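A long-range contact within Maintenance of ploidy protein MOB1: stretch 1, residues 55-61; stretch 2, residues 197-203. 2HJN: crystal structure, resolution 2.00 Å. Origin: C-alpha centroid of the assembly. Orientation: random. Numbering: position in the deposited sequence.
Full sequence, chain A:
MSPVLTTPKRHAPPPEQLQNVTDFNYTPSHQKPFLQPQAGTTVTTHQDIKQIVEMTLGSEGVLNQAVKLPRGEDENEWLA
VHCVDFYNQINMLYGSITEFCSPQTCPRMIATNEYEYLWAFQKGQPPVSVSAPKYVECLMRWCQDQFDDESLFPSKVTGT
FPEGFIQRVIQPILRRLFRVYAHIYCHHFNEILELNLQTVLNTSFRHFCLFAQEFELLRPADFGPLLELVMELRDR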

# COMPACT_ATOMS: atom_id res chain seq x y z
N MSE A 55 -12.57 13.78 11.19
CA MSE A 55 -12.58 12.64 10.25
C MSE A 55 -11.51 11.59 10.57
O MSE A 55 -11.77 10.40 10.45
CB MSE A 55 -12.34 13.16 8.83
CG MSE A 55 -12.27 12.11 7.74
SE MSE A 55 -11.82 13.04 6.06
CE MSE A 55 -10.33 14.09 6.65
N THR A 56 -10.30 12.07 10.92
CA THR A 56 -9.19 11.19 11.32
C THR A 56 -9.45 10.36 12.59
O THR A 56 -9.16 9.17 12.64
CB THR A 56 -7.88 11.97 11.51
OG1 THR A 56 -7.42 12.44 10.23
CG2 THR A 56 -6.81 11.06 12.11
N LEU A 57 -9.98 11.00 13.62
CA LEU A 57 -10.26 10.29 14.86
C LEU A 57 -11.46 9.34 14.64
O LEU A 57 -11.44 8.21 15.09
CB LEU A 57 -10.56 11.29 15.99
CG LEU A 57 -9.44 12.24 16.45
CD1 LEU A 57 -9.94 13.30 17.47
CD2 LEU A 57 -8.33 11.40 17.04
N GLY A 58 -12.48 9.79 13.92
CA GLY A 58 -13.68 8.96 13.69
C GLY A 58 -13.42 7.73 12.84
O GLY A 58 -14.22 6.76 12.85
N SER A 59 -12.31 7.77 12.09
CA SER A 59 -11.94 6.71 11.13
C SER A 59 -11.65 5.39 11.83
O SER A 59 -11.90 4.32 11.27
CB SER A 59 -10.71 7.14 10.29
OG SER A 59 -9.46 6.96 10.96
N GLU A 60 -11.15 5.52 13.06
CA GLU A 60 -10.77 4.41 13.94
C GLU A 60 -11.93 3.48 14.40
O GLU A 60 -11.68 2.32 14.74
CB GLU A 60 -9.94 4.95 15.11
CG GLU A 60 -8.51 5.51 14.69
CD GLU A 60 -7.50 4.45 14.12
OE1 GLU A 60 -7.88 3.29 13.85
OE2 GLU A 60 -6.30 4.80 13.92
N GLY A 61 -13.18 3.97 14.35
CA GLY A 61 -14.39 3.20 14.67
C GLY A 61 -15.04 2.39 13.53
O GLY A 61 -15.90 1.52 13.78
N LEU A 197 -6.90 1.82 5.04
CA LEU A 197 -5.51 2.05 5.46
C LEU A 197 -5.40 3.11 6.54
O LEU A 197 -4.30 3.57 6.84
CB LEU A 197 -4.66 2.50 4.27
CG LEU A 197 -4.32 1.38 3.30
CD1 LEU A 197 -3.76 1.95 1.95
CD2 LEU A 197 -3.27 0.52 3.99
N GLN A 198 -6.55 3.49 7.13
CA GLN A 198 -6.57 4.53 8.18
C GLN A 198 -5.69 4.21 9.36
O GLN A 198 -4.99 5.10 9.86
CB GLN A 198 -8.00 4.91 8.64
CG GLN A 198 -8.79 3.74 9.20
CD GLN A 198 -9.78 3.13 8.24
OE1 GLN A 198 -10.97 2.88 8.59
NE2 GLN A 198 -9.32 2.87 7.05
N THR A 199 -5.68 2.94 9.78
CA THR A 199 -4.92 2.52 10.99
C THR A 199 -3.42 2.43 10.70
O THR A 199 -2.61 2.89 11.50
CB THR A 199 -5.51 1.20 11.64
OG1 THR A 199 -6.91 1.36 11.94
CG2 THR A 199 -4.80 0.87 12.96
N VAL A 200 -3.06 1.91 9.52
CA VAL A 200 -1.68 1.90 9.07
C VAL A 200 -1.16 3.36 8.94
O VAL A 200 -0.01 3.65 9.33
CB VAL A 200 -1.49 1.12 7.75
CG1 VAL A 200 -0.05 1.25 7.24
CG2 VAL A 200 -1.78 -0.33 7.95
N LEU A 201 -1.98 4.26 8.39
CA LEU A 201 -1.54 5.67 8.22
C LEU A 201 -1.31 6.30 9.59
O LEU A 201 -0.27 6.90 9.84
CB LEU A 201 -2.60 6.49 7.43
CG LEU A 201 -2.36 8.01 7.29
CD1 LEU A 201 -0.96 8.36 6.75
CD2 LEU A 201 -3.50 8.65 6.38
N ASN A 202 -2.31 6.17 10.47
CA ASN A 202 -2.27 6.79 11.81
C ASN A 202 -1.16 6.20 12.69
O ASN A 202 -0.54 6.93 13.46
CB ASN A 202 -3.63 6.70 12.55
CG ASN A 202 -4.74 7.54 11.90
OD1 ASN A 202 -4.50 8.42 11.07
ND2 ASN A 202 -5.99 7.22 12.27
N THR A 203 -0.91 4.90 12.54
CA THR A 203 0.18 4.22 13.27
C THR A 203 1.56 4.69 12.85
O THR A 203 2.38 4.98 13.70
CB THR A 203 0.08 2.65 13.24
OG1 THR A 203 -1.21 2.23 13.77
CG2 THR A 203 1.19 2.01 14.06
O HOH W 1 -3.87 4.21 14.74

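The carboxylate of Glu 60 ties the two stretches together, each of its oxygens taking a hydrogen bond from a different residue of the 198-203 helix. Thr 199 OG1 donates to Glu 60 OE1 at 2.9 Å, and Asn 202 ND2 donates to Glu 60 OE2, also at 2.9 Å, with a nearly straight N-H...O angle of 167°. The CA-to-CB bond of Glu 60 points sideways to the helix, but its side chain, with chi1 and chi2 both m, brings its end nearer; a long, flexible residue suits this place because the carboxylate can cover the distance that its backbone leaves open. Thr 199 and Asn 202 are three positions apart, close to one helical turn, so their side chains lie near enough for a single carboxylate to span both. Water 1 adds to the arrangement: it donates to Glu 60 OE2 at 2.6 Å and, weakly, to Thr 203 OG1 at 3.5 Å, linking the acid to the next residue along the helix.

Asn 202 is buried and directs its CA-to-CB bond toward stretch 1. Its amide serves two purposes, since ND2 holds Glu 60 while OD1 is hydrogen-bonded elsewhere in the structure; no polar atom of this buried side chain is left without a partner. The methyl CG2 of Thr 56 packs 3.7 Å from Asn 202 OD1, and the hydroxyl of Thr 56 is likewise satisfied elsewhere.

Beside this polar cluster the backbones come closest at Ser 59 and Gln 198, whose CA atoms are 6.5 Å apart. Both residues are buried and point their CA-to-CB bonds toward the opposite stretch, and the small serine allows the close approach: Ser 59 OG lies 3.4 Å from Gln 198 CB. The same hydroxyl, in the p rotamer, turns back to donate to Thr 56 O at 2.8 Å, so it is satisfied within its own stretch while it packs against the helix. It also sits 3.7 Å from Asn 202 ND2.

On the helix, Leu 197 occupies the N-cap position and Leu 201 N donates to Leu 197 O at 2.9 Å; Asn 202 N donates to Gln 198 O, also at 2.9 Å. These backbone bonds help hold Asn 202 one turn beyond Gln 198. The interface is small, with 261 Å² buried over both sides, and combines the Glu 60 hydrogen bonds with close packing around Ser 59.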